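Local coordinates for protein succinate-semialdehyde dehydrogenase (PDB 4OGD) that probably oxidises succinic semialdehyde to succinate with NADP+ as the cofactor, as an enzyme of the aldehyde dehydrogenase family, at residues Q261-S266 and Y386-T391; T409-I414 and L424-I429; Q193-K198 and E217-N222; G123-V128 and R199-C204. One frame throughout, in Å; residues are numbered along the deposited sequence.

The four contacts fall into two pairs. Contacts 3 and 4, centres about 10 Å apart, belong to the Rossmann-type part of the chain: their segments alternate in sequence, and helix 188-196, strand 200-206 and helix 209-221 follow one another through both. Contacts 1 and 2, centres about 9 Å apart, come later in the chain and meet directly around strands 391-393 and 411-414, through Gly390 with Phe413 and Gly389 with Thr409. About 24 Å separates the centres of contacts 2 and 4, and about 29 Å those of contacts 1 and 3. Contacts 3 and 4 probably lie in the cofactor-binding domain, contacts 1 and 2 in the catalytic domain, as in relatives.

Contact 1 (Q261-S266 and Y386-T391); sequences QVCTSS and YGLGGT
Cys263 meets Leu388 first. Its CB stands 3.5 Å from Leu388 CD2, tight for two carbons. Chi1 at 53° keeps its SG beside the same methyl, also 3.5 Å from Leu388 CD2. Thr264 follows and crosses Leu388 at about a right angle: its methyl CG2 is 3.5 Å from Leu388 CD2, so a single leucine methyl is shared by two consecutive residues. Leu388 CG, anti to its own backbone N (chi1 -175°), carries that methyl across. A type I turn from Val262 to Ser265, closed by a hydrogen bond from Ser265 N to Val262 O, presents Cys263 and Thr264 together. Further along the segment the contact turns polar and runs through water. One water donates to Thr264 O at 2.9 Å and weakly accepts from Gly390 N; a second is 2.7 Å from Ser266 OG and donates to Thr391 OG1 at 2.8 Å. Thr391 OG1 is also hydrogen-bonded to Ser416 O. The Gln-Val-Cys-Thr run matches the sequence around the nucleophilic cysteine of aldehyde dehydrogenases, with Cys263 in the cysteine's place, so Leu388 probably packs directly against the active-site loop. Segment 261-266 links helix 244-256 to strand 268-272, while the end of 386-391 enters the sheet, Thr391 pairing with Ala235 of strand 235-238 and Gly390 with Phe413 of strand 411-414.

Contact 2 (T409-I414 and L424-I429); sequences TGMSFI and LPFGGI
Met411 reaches from its strand to lie over the ring of Phe426. CB points at segment 424-429, and CG, anti to the carbonyl carbon, passes 4.0 Å from Gly427 O. SD then comes 3.7 Å from Phe426 CD2. It lies over the ring face, a Met-aromatic contact. A bend at chi3 (-70°) lays the terminal methyl CE almost exactly on the ring axis, 6° off the normal. At 3.6 Å from the centroid of the Phe426 ring, Met411 CE makes a CH-pi contact. The ring also makes a cation-pi contact with Arg140. Beside this pair the backbones draw close: Gly410 CA makes a CH...O contact with Gly427 O at 3.3 Å, an approach that leaves no room for a side chain on Gly410. Further along, Ile429 CD1 touches Thr409 N at 3.6 Å. Strand 411-414 is an edge strand of its sheet within this chain, but Met411, Ser412 and Phe413 pair in parallel with a strand of the second subunit. The sheet therefore runs on across the dimer interface, and Ser412 OG hydrogen-bonds with His450 NE2 of that subunit. Between the two segments themselves the hold is chiefly dispersive: a buried thioether with a slightly electropositive methyl, which probably suits the electron-rich ring face, and a CH...O contact in place of conventional direct hydrogen bonds, with a water bridging Gly410 O and Pro425 O weakly at best.

Contact 3 (Q193-K198 and E217-N222); sequences QVIADK and EEAGKN
Ile195 and Glu218 meet at a slant, both methyl-bearing branches of the isoleucine facing Glu218 CG from one side. CG2 lies 3.8 Å from Glu218 CG, and CD1 is 3.9 Å from that same Glu218 CG. The methyl CG2, anti to its backbone N, also presses on the facing backbone, 3.6 Å from Ala219 CA. Glu218 therefore uses its methylene groups for packing, while a bend at chi2 (68°) brings CD round, and OE2 comes within weak hydrogen-bonding distance of Asn222 ND2. The second oriented pair is Asn222 and Ala196. The asparagine amide comes broadside to the alanine: CG is 3.6 Å from Ala196 CA, and OD1 is 3.4 Å from Ala196 CB. Here the helices 188-196 and 209-221 meet at their C-terminal ends. They flank strand 200-206 in sequence, helix-strand-helix, and lie together on one side of the Rossmann-type sheet, as in the nucleotide-binding part of aldehyde dehydrogenases. Asn222 is the first residue to leave helical geometry, and its side chain folds back over the last turn of its own helix. ND2 donates to Glu218 O at 2.8 Å, with an N-H...O angle of 145° and the donor tilted out of the carbonyl plane. The weak bond from the same ND2 to Glu218 OE2 helps hold the amide in its rotation. On the sheet side, Ile195 packs on Leu126 and Val203. At the C-terminal end of helix 188-196, Lys224 NZ hydrogen-bonds with Ile195 O, a position where a positive charge would probably suit the helix end.

Contact 4 (G123-V128 and R199-C204); sequences GVILAV and RVVGVC
Val124 O takes the shortest hydrogen bond between the strands, from Val201 N at 2.8 Å and nearly straight at 168°, and Val200 CA adds a CH...O contact to the same oxygen at 3.3 Å. Val124 N in turn donates to Arg199 O at a longer 3.3 Å. The strands run parallel, their axes 19° apart. Further along, Leu126 N donates to Gly202 O (3.0 Å), Cys204 N to Leu126 O (2.9 Å), and Val128 N to Cys204 O. From Val124 to Leu126 is two residues, yet their partners Val200 and Val203 are three apart: a beta bulge centred on Val201, whose backbone leaves the extended form, takes up the extra residue. Beside the bulge, Ile125 CD1 meets Val201 CG2, the two side chains crossing at about a right angle. Leu126 and Val203 lie side by side on one face, Leu126 CD2 4.0 Å from Val203 CG1; on the other, Ala127 CB is 3.7 Å from Cys204 SG. Helix 188-196 covers the Leu126 face, joined near Val124 and Val200 by helix 22-41, and helix 136-148 packs on Ala127 and Cys204. Strand 152-155 borders 124-128, and 225-229 borders 200-206, placing this pair centrally in the Rossmann-type sheet.

Contact 1 (Q261-S266 and Y386-T391)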
loop_
_atom_site.group_PDB
_atom_site.type_symbol
_atom_site.label_atom_id
_atom_site.label_comp_id
_atom_site.label_asym_id
_atom_site.label_seq_id
_atom_site.Cartn_x
_atom_site.Cartn_y
_atom_site.Cartn_z
ATOM N N GLN A 261 19.090 -7.706 18.266
ATOM C CA GLN A 261 19.037 -7.149 16.919
ATOM C C GLN A 261 17.742 -7.565 16.224
ATOM O O GLN A 261 17.760 -8.207 15.172
ATOM C CB GLN A 261 20.248 -7.630 16.125
ATOM C CG GLN A 261 21.582 -7.334 16.820
ATOM C CD GLN A 261 22.753 -7.964 16.090
ATOM O OE1 GLN A 261 23.571 -7.268 15.479
ATOM N NE2 GLN A 261 22.836 -9.291 16.138
ATOM N N VAL A 262 16.614 -7.202 16.826
ATOM C CA VAL A 262 15.318 -7.690 16.367
ATOM C C VAL A 262 14.385 -6.498 16.359
ATOM O O VAL A 262 14.319 -5.759 17.346
ATOM C CB VAL A 262 14.769 -8.784 17.312
ATOM C CG1 VAL A 262 13.426 -9.316 16.823
ATOM C CG2 VAL A 262 15.754 -9.934 17.422
ATOM N N CYS A 263 13.693 -6.280 15.244
ATOM C CA CYS A 263 12.780 -5.148 15.162
ATOM C C CYS A 263 11.694 -5.227 16.239
ATOM O O CYS A 263 11.232 -4.196 16.733
ATOM C CB CYS A 263 12.165 -5.062 13.766
ATOM S SG CYS A 263 11.391 -6.578 13.216
ATOM N N THR A 264 11.314 -6.451 16.615
ATOM C CA THR A 264 10.334 -6.682 17.675
ATOM C C THR A 264 10.977 -7.092 19.011
ATOM O O THR A 264 10.338 -7.743 19.851
ATOM C CB THR A 264 9.292 -7.757 17.269
ATOM O OG1 THR A 264 9.969 -8.905 16.741
ATOM C CG2 THR A 264 8.329 -7.211 16.219
ATOM N N SER A 265 12.232 -6.707 19.224
ATOM C CA SER A 265 12.855 -6.923 20.534
ATOM C C SER A 265 12.092 -6.108 21.579
ATOM O O SER A 265 11.476 -5.092 21.256
ATOM C CB SER A 265 14.324 -6.505 20.512
ATOM O OG SER A 265 15.024 -7.034 21.640
ATOM N N SER A 266 12.113 -6.555 22.831
ATOM C CA SER A 266 11.392 -5.840 23.882
ATOM C C SER A 266 12.247 -4.695 24.417
ATOM O O SER A 266 12.874 -4.816 25.468
ATOM C CB SER A 266 11.013 -6.813 24.998
ATOM O OG SER A 266 10.162 -7.828 24.478
ATOM N N TYR A 386 7.747 4.782 16.717
ATOM C CA TYR A 386 7.606 3.406 16.257
ATOM C C TYR A 386 6.291 2.818 16.724
ATOM O O TYR A 386 5.640 3.345 17.624
ATOM C CB TYR A 386 8.750 2.563 16.814
ATOM C CG TYR A 386 10.111 3.101 16.466
ATOM C CD1 TYR A 386 10.779 3.961 17.323
ATOM C CD2 TYR A 386 10.721 2.752 15.267
ATOM C CE1 TYR A 386 12.030 4.460 17.002
ATOM C CE2 TYR A 386 11.966 3.245 14.935
ATOM C CZ TYR A 386 12.616 4.092 15.811
ATOM O OH TYR A 386 13.858 4.582 15.484
ATOM N N GLY A 387 5.896 1.708 16.117
ATOM C CA GLY A 387 4.713 1.009 16.574
ATOM C C GLY A 387 4.657 -0.347 15.910
ATOM O O GLY A 387 3.758 -0.618 15.120
ATOM N N LEU A 388 5.624 -1.204 16.223
ATOM C CA LEU A 388 5.689 -2.498 15.556
ATOM C C LEU A 388 5.026 -3.583 16.386
ATOM O O LEU A 388 3.956 -4.086 16.023
ATOM C CB LEU A 388 7.138 -2.883 15.236
ATOM C CG LEU A 388 7.283 -4.183 14.434
ATOM C CD1 LEU A 388 6.507 -4.163 13.114
ATOM C CD2 LEU A 388 8.754 -4.402 14.158
ATOM N N GLY A 389 5.657 -3.934 17.503
ATOM C CA GLY A 389 5.116 -4.943 18.396
ATOM C C GLY A 389 4.919 -4.419 19.804
ATOM O O GLY A 389 4.540 -3.267 20.007
ATOM N N GLY A 390 5.200 -5.269 20.786
ATOM C CA GLY A 390 4.993 -4.902 22.176
ATOM C C GLY A 390 4.418 -6.058 22.954
ATOM O O GLY A 390 3.924 -7.021 22.374
ATOM N N THR A 391 4.486 -5.957 24.280
ATOM C CA THR A 391 4.019 -7.018 25.159
ATOM C C THR A 391 3.165 -6.431 26.256
ATOM O O THR A 391 3.476 -5.357 26.764
ATOM C CB THR A 391 5.214 -7.735 25.799
ATOM O OG1 THR A 391 5.906 -8.487 24.797
ATOM C CG2 THR A 391 4.775 -8.677 26.937
HETATM O O HOH W 1 7.645 -7.097 20.789
HETATM O O HOH W 2 7.822 -6.850 23.567
#

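Contact 2 (T409-I414 and L424-I429)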
loop_
_atom_site.group_PDB
_atom_site.type_symbol
_atom_site.label_atom_id
_atom_site.label_comp_id
_atom_site.label_asym_id
_atom_site.label_seq_id
_atom_site.Cartn_x
_atom_site.Cartn_y
_atom_site.Cartn_z
ATOM N N THR A 409 0.165 0.284 17.925
ATOM C CA THR A 409 1.184 -0.627 17.430
ATOM C C THR A 409 0.520 -1.717 16.601
ATOM O O THR A 409 -0.685 -1.946 16.719
ATOM C CB THR A 409 1.960 -1.275 18.599
ATOM O OG1 THR A 409 3.114 -1.941 18.085
ATOM C CG2 THR A 409 1.090 -2.284 19.342
ATOM N N GLY A 410 1.306 -2.409 15.778
ATOM C CA GLY A 410 0.751 -3.416 14.889
ATOM C C GLY A 410 0.550 -4.788 15.511
ATOM O O GLY A 410 -0.228 -5.602 14.999
ATOM N N MET A 411 1.256 -5.061 16.608
ATOM C CA MET A 411 1.203 -6.376 17.245
ATOM C C MET A 411 1.322 -6.278 18.760
ATOM O O MET A 411 2.126 -5.511 19.281
ATOM C CB MET A 411 2.331 -7.272 16.721
ATOM C CG MET A 411 2.257 -7.540 15.231
ATOM S SD MET A 411 3.672 -8.432 14.574
ATOM C CE MET A 411 4.957 -7.193 14.704
ATOM N N SER A 412 0.537 -7.083 19.464
ATOM C CA SER A 412 0.634 -7.142 20.924
ATOM C C SER A 412 0.747 -8.582 21.363
ATOM O O SER A 412 -0.111 -9.400 21.028
ATOM C CB SER A 412 -0.584 -6.487 21.578
ATOM O OG SER A 412 -0.641 -5.100 21.280
ATOM N N PHE A 413 1.815 -8.892 22.097
ATOM C CA PHE A 413 2.061 -10.247 22.561
ATOM C C PHE A 413 1.739 -10.327 24.040
ATOM O O PHE A 413 2.288 -9.574 24.849
ATOM C CB PHE A 413 3.511 -10.638 22.278
ATOM C CG PHE A 413 3.874 -10.552 20.824
ATOM C CD1 PHE A 413 3.397 -11.498 19.927
ATOM C CD2 PHE A 413 4.667 -9.519 20.353
ATOM C CE1 PHE A 413 3.706 -11.414 18.575
ATOM C CE2 PHE A 413 4.984 -9.426 18.998
ATOM C CZ PHE A 413 4.507 -10.381 18.115
ATOM N N ILE A 414 0.834 -11.227 24.395
ATOM C CA ILE A 414 0.349 -11.291 25.777
ATOM C C ILE A 414 1.186 -12.280 26.600
ATOM O O ILE A 414 1.346 -13.436 26.202
ATOM C CB ILE A 414 -1.146 -11.693 25.832
ATOM C CG1 ILE A 414 -2.009 -10.735 24.999
ATOM C CG2 ILE A 414 -1.635 -11.798 27.288
ATOM C CD1 ILE A 414 -1.791 -9.264 25.281
ATOM N N LEU A 424 -0.015 -15.745 11.269
ATOM C CA LEU A 424 -0.194 -14.480 11.994
ATOM C C LEU A 424 0.349 -13.293 11.191
ATOM O O LEU A 424 1.508 -13.315 10.759
ATOM C CB LEU A 424 0.529 -14.544 13.346
ATOM C CG LEU A 424 0.137 -15.653 14.326
ATOM C CD1 LEU A 424 0.948 -15.557 15.630
ATOM C CD2 LEU A 424 -1.359 -15.612 14.612
ATOM N N PRO A 425 -0.472 -12.240 11.004
ATOM C CA PRO A 425 0.015 -11.077 10.253
ATOM C C PRO A 425 1.079 -10.314 11.025
ATOM O O PRO A 425 0.993 -10.185 12.259
ATOM C CB PRO A 425 -1.237 -10.219 10.070
ATOM C CG PRO A 425 -2.151 -10.616 11.199
ATOM C CD PRO A 425 -1.860 -12.073 11.473
ATOM N N PHE A 426 2.076 -9.824 10.296
ATOM C CA PHE A 426 3.223 -9.158 10.900
ATOM C C PHE A 426 3.432 -7.805 10.241
ATOM O O PHE A 426 3.645 -7.731 9.035
ATOM C CB PHE A 426 4.469 -10.029 10.724
ATOM C CG PHE A 426 5.666 -9.589 11.539
ATOM C CD1 PHE A 426 6.351 -8.417 11.232
ATOM C CD2 PHE A 426 6.141 -10.383 12.573
ATOM C CE1 PHE A 426 7.460 -8.022 11.968
ATOM C CE2 PHE A 426 7.252 -10.002 13.312
ATOM C CZ PHE A 426 7.914 -8.820 13.009
ATOM N N GLY A 427 3.378 -6.738 11.033
ATOM C CA GLY A 427 3.674 -5.411 10.516
ATOM C C GLY A 427 3.385 -4.340 11.540
ATOM O O GLY A 427 2.892 -4.633 12.630
ATOM N N GLY A 428 3.694 -3.095 11.187
ATOM C CA GLY A 428 3.572 -2.007 12.139
ATOM C C GLY A 428 2.844 -0.782 11.608
ATOM O O GLY A 428 2.156 -0.824 10.573
ATOM N N ILE A 429 2.984 0.314 12.354
ATOM C CA ILE A 429 2.476 1.621 11.955
ATOM C C ILE A 429 3.570 2.641 12.263
ATOM O O ILE A 429 4.660 2.269 12.708
ATOM C CB ILE A 429 1.184 1.994 12.718
ATOM C CG1 ILE A 429 1.451 2.012 14.222
ATOM C CG2 ILE A 429 0.066 1.008 12.373
ATOM C CD1 ILE A 429 0.258 2.495 15.074
HETATM O O HOH W 3 0.199 -7.241 12.434
#

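Contact 3 (Q193-K198 and E217-N222)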
loop_
_atom_site.group_PDB
_atom_site.type_symbol
_atom_site.label_atom_id
_atom_site.label_comp_id
_atom_site.label_asym_id
_atom_site.label_seq_id
_atom_site.Cartn_x
_atom_site.Cartn_y
_atom_site.Cartn_z
ATOM N N GLN A 193 17.633 1.918 -10.633
ATOM C CA GLN A 193 17.267 1.518 -11.984
ATOM C C GLN A 193 16.232 0.397 -11.976
ATOM O O GLN A 193 15.308 0.393 -12.788
ATOM C CB GLN A 193 18.503 1.058 -12.755
ATOM C CG GLN A 193 19.536 2.139 -13.001
ATOM C CD GLN A 193 20.803 1.576 -13.622
ATOM O OE1 GLN A 193 21.860 1.547 -12.989
ATOM N NE2 GLN A 193 20.699 1.107 -14.860
ATOM N N VAL A 194 16.392 -0.551 -11.058
ATOM C CA VAL A 194 15.435 -1.649 -10.930
ATOM C C VAL A 194 14.045 -1.093 -10.597
ATOM O O VAL A 194 13.049 -1.479 -11.202
ATOM C CB VAL A 194 15.897 -2.700 -9.886
ATOM C CG1 VAL A 194 14.801 -3.731 -9.625
ATOM C CG2 VAL A 194 17.169 -3.403 -10.374
ATOM N N ILE A 195 13.995 -0.148 -9.666
ATOM C CA ILE A 195 12.720 0.428 -9.241
ATOM C C ILE A 195 12.048 1.203 -10.377
ATOM O O ILE A 195 10.821 1.206 -10.502
ATOM C CB ILE A 195 12.910 1.313 -7.997
ATOM C CG1 ILE A 195 13.427 0.457 -6.839
ATOM C CG2 ILE A 195 11.587 1.979 -7.592
ATOM C CD1 ILE A 195 13.733 1.229 -5.543
ATOM N N ALA A 196 12.857 1.829 -11.226
ATOM C CA ALA A 196 12.330 2.609 -12.340
ATOM C C ALA A 196 11.991 1.757 -13.563
ATOM O O ALA A 196 11.452 2.260 -14.543
ATOM C CB ALA A 196 13.318 3.703 -12.722
ATOM N N ASP A 197 12.318 0.472 -13.515
ATOM C CA ASP A 197 12.123 -0.386 -14.678
ATOM C C ASP A 197 10.661 -0.796 -14.758
ATOM O O ASP A 197 10.086 -1.223 -13.760
ATOM C CB ASP A 197 13.009 -1.630 -14.569
ATOM C CG ASP A 197 13.042 -2.432 -15.854
ATOM O OD1 ASP A 197 12.085 -3.194 -16.115
ATOM O OD2 ASP A 197 14.020 -2.291 -16.616
ATOM N N LYS A 198 10.055 -0.677 -15.937
ATOM C CA LYS A 198 8.625 -0.948 -16.061
ATOM C C LYS A 198 8.244 -2.416 -15.871
ATOM O O LYS A 198 7.072 -2.731 -15.686
ATOM C CB LYS A 198 8.069 -0.408 -17.383
ATOM C CG LYS A 198 8.588 -1.103 -18.613
ATOM C CD LYS A 198 8.047 -0.403 -19.843
ATOM C CE LYS A 198 8.302 -1.199 -21.104
ATOM N NZ LYS A 198 7.612 -0.547 -22.253
ATOM N N GLU A 217 10.807 6.491 -1.383
ATOM C CA GLU A 217 10.866 7.727 -2.162
ATOM C C GLU A 217 11.058 7.420 -3.649
ATOM O O GLU A 217 10.357 7.980 -4.501
ATOM C CB GLU A 217 11.985 8.638 -1.638
ATOM C CG GLU A 217 12.143 9.952 -2.391
ATOM C CD GLU A 217 13.325 10.773 -1.907
ATOM O OE1 GLU A 217 13.863 10.468 -0.827
ATOM O OE2 GLU A 217 13.716 11.721 -2.618
ATOM N N GLU A 218 11.989 6.515 -3.959
ATOM C CA GLU A 218 12.266 6.134 -5.341
ATOM C C GLU A 218 11.071 5.386 -5.952
ATOM O O GLU A 218 10.720 5.591 -7.112
ATOM C CB GLU A 218 13.551 5.290 -5.410
ATOM C CG GLU A 218 13.973 4.899 -6.817
ATOM C CD GLU A 218 14.436 6.081 -7.665
ATOM O OE1 GLU A 218 14.970 7.062 -7.100
ATOM O OE2 GLU A 218 14.266 6.019 -8.904
ATOM N N ALA A 219 10.437 4.527 -5.161
ATOM C CA ALA A 219 9.252 3.822 -5.633
ATOM C C ALA A 219 8.118 4.788 -5.964
ATOM O O ALA A 219 7.453 4.643 -6.984
ATOM C CB ALA A 219 8.795 2.798 -4.607
ATOM N N GLY A 220 7.896 5.775 -5.100
ATOM C CA GLY A 220 6.834 6.741 -5.334
ATOM C C GLY A 220 7.073 7.531 -6.606
ATOM O O GLY A 220 6.148 7.741 -7.394
ATOM N N LYS A 221 8.319 7.953 -6.810
ATOM C CA LYS A 221 8.706 8.671 -8.030
ATOM C C LYS A 221 8.287 7.892 -9.280
ATOM O O LYS A 221 7.930 8.477 -10.309
ATOM C CB LYS A 221 10.222 8.903 -8.026
ATOM C CG LYS A 221 10.780 9.675 -9.214
ATOM C CD LYS A 221 12.281 9.882 -9.032
ATOM C CE LYS A 221 12.924 10.528 -10.252
ATOM N NZ LYS A 221 14.317 10.985 -9.951
ATOM N N ASN A 222 8.301 6.565 -9.162
ATOM C CA ASN A 222 8.031 5.671 -10.283
ATOM C C ASN A 222 6.678 4.974 -10.215
ATOM O O ASN A 222 6.409 4.041 -10.983
ATOM C CB ASN A 222 9.154 4.633 -10.392
ATOM C CG ASN A 222 10.474 5.259 -10.807
ATOM O OD1 ASN A 222 10.645 5.643 -11.962
ATOM N ND2 ASN A 222 11.401 5.389 -9.862
#

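Contact 4 (G123-V128 and R199-C204)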
loop_
_atom_site.group_PDB
_atom_site.type_symbol
_atom_site.label_atom_id
_atom_site.label_comp_id
_atom_site.label_asym_id
_atom_site.label_seq_id
_atom_site.Cartn_x
_atom_site.Cartn_y
_atom_site.Cartn_z
ATOM N N GLY A 123 3.525 -8.897 -11.843
ATOM C CA GLY A 123 4.823 -8.760 -12.482
ATOM C C GLY A 123 6.008 -9.084 -11.598
ATOM O O GLY A 123 5.903 -9.907 -10.693
ATOM N N VAL A 124 7.141 -8.437 -11.864
ATOM C CA VAL A 124 8.372 -8.699 -11.114
ATOM C C VAL A 124 8.394 -7.845 -9.848
ATOM O O VAL A 124 8.133 -6.639 -9.892
ATOM C CB VAL A 124 9.626 -8.410 -11.961
ATOM C CG1 VAL A 124 10.901 -8.768 -11.188
ATOM C CG2 VAL A 124 9.555 -9.180 -13.276
ATOM N N ILE A 125 8.688 -8.482 -8.721
ATOM C CA ILE A 125 8.741 -7.783 -7.440
ATOM C C ILE A 125 10.187 -7.676 -6.971
ATOM O O ILE A 125 10.908 -8.675 -6.951
ATOM C CB ILE A 125 7.923 -8.534 -6.373
ATOM C CG1 ILE A 125 6.461 -8.658 -6.810
ATOM C CG2 ILE A 125 8.034 -7.844 -5.019
ATOM C CD1 ILE A 125 5.787 -7.325 -7.048
ATOM N N LEU A 126 10.616 -6.465 -6.616
ATOM C CA LEU A 126 11.901 -6.275 -5.949
ATOM C C LEU A 126 11.741 -6.408 -4.444
ATOM O O LEU A 126 10.970 -5.666 -3.823
ATOM C CB LEU A 126 12.494 -4.899 -6.272
ATOM C CG LEU A 126 13.699 -4.507 -5.416
ATOM C CD1 LEU A 126 14.897 -5.427 -5.645
ATOM C CD2 LEU A 126 14.097 -3.053 -5.659
ATOM N N ALA A 127 12.474 -7.350 -3.863
ATOM C CA ALA A 127 12.526 -7.498 -2.417
ATOM C C ALA A 127 13.862 -6.970 -1.922
ATOM O O ALA A 127 14.918 -7.341 -2.443
ATOM C CB ALA A 127 12.343 -8.967 -2.020
ATOM N N VAL A 128 13.812 -6.073 -0.941
ATOM C CA VAL A 128 15.024 -5.557 -0.316
ATOM C C VAL A 128 14.990 -6.049 1.124
ATOM O O VAL A 128 14.097 -5.680 1.878
ATOM C CB VAL A 128 15.077 -4.019 -0.360
ATOM C CG1 VAL A 128 16.376 -3.519 0.260
ATOM C CG2 VAL A 128 14.944 -3.524 -1.793
ATOM N N ARG A 199 9.227 -3.312 -15.908
ATOM C CA ARG A 199 8.955 -4.725 -15.669
ATOM C C ARG A 199 8.769 -4.990 -14.181
ATOM O O ARG A 199 8.168 -5.989 -13.789
ATOM C CB ARG A 199 10.079 -5.596 -16.235
ATOM C CG ARG A 199 10.119 -5.594 -17.759
ATOM C CD ARG A 199 11.441 -6.137 -18.306
ATOM N NE ARG A 199 12.560 -5.246 -18.007
ATOM C CZ ARG A 199 13.754 -5.311 -18.593
ATOM N NH1 ARG A 199 13.991 -6.223 -19.530
ATOM N NH2 ARG A 199 14.713 -4.456 -18.248
ATOM N N VAL A 200 9.278 -4.076 -13.360
ATOM C CA VAL A 200 9.158 -4.176 -11.909
ATOM C C VAL A 200 7.906 -3.436 -11.429
ATOM O O VAL A 200 7.692 -2.265 -11.767
ATOM C CB VAL A 200 10.437 -3.666 -11.222
ATOM C CG1 VAL A 200 10.272 -3.628 -9.719
ATOM C CG2 VAL A 200 11.617 -4.564 -11.627
ATOM N N VAL A 201 7.065 -4.131 -10.667
ATOM C CA VAL A 201 5.725 -3.625 -10.374
ATOM C C VAL A 201 5.437 -3.433 -8.892
ATOM O O VAL A 201 4.308 -3.126 -8.502
ATOM C CB VAL A 201 4.642 -4.553 -10.966
ATOM C CG1 VAL A 201 4.862 -4.723 -12.470
ATOM C CG2 VAL A 201 4.644 -5.910 -10.262
ATOM N N GLY A 202 6.453 -3.611 -8.061
ATOM C CA GLY A 202 6.262 -3.491 -6.630
ATOM C C GLY A 202 7.581 -3.665 -5.923
ATOM O O GLY A 202 8.485 -4.339 -6.424
ATOM N N VAL A 203 7.696 -3.044 -4.757
ATOM C CA VAL A 203 8.893 -3.191 -3.940
ATOM C C VAL A 203 8.485 -3.503 -2.505
ATOM O O VAL A 203 7.714 -2.765 -1.896
ATOM C CB VAL A 203 9.761 -1.913 -3.946
ATOM C CG1 VAL A 203 11.041 -2.160 -3.178
ATOM C CG2 VAL A 203 10.074 -1.467 -5.382
ATOM N N CYS A 204 8.992 -4.605 -1.962
ATOM C CA CYS A 204 8.782 -4.893 -0.546
ATOM C C CYS A 204 10.117 -4.787 0.163
ATOM O O CYS A 204 11.110 -5.377 -0.264
ATOM C CB CYS A 204 8.145 -6.277 -0.328
ATOM S SG CYS A 204 8.985 -7.647 -1.178
#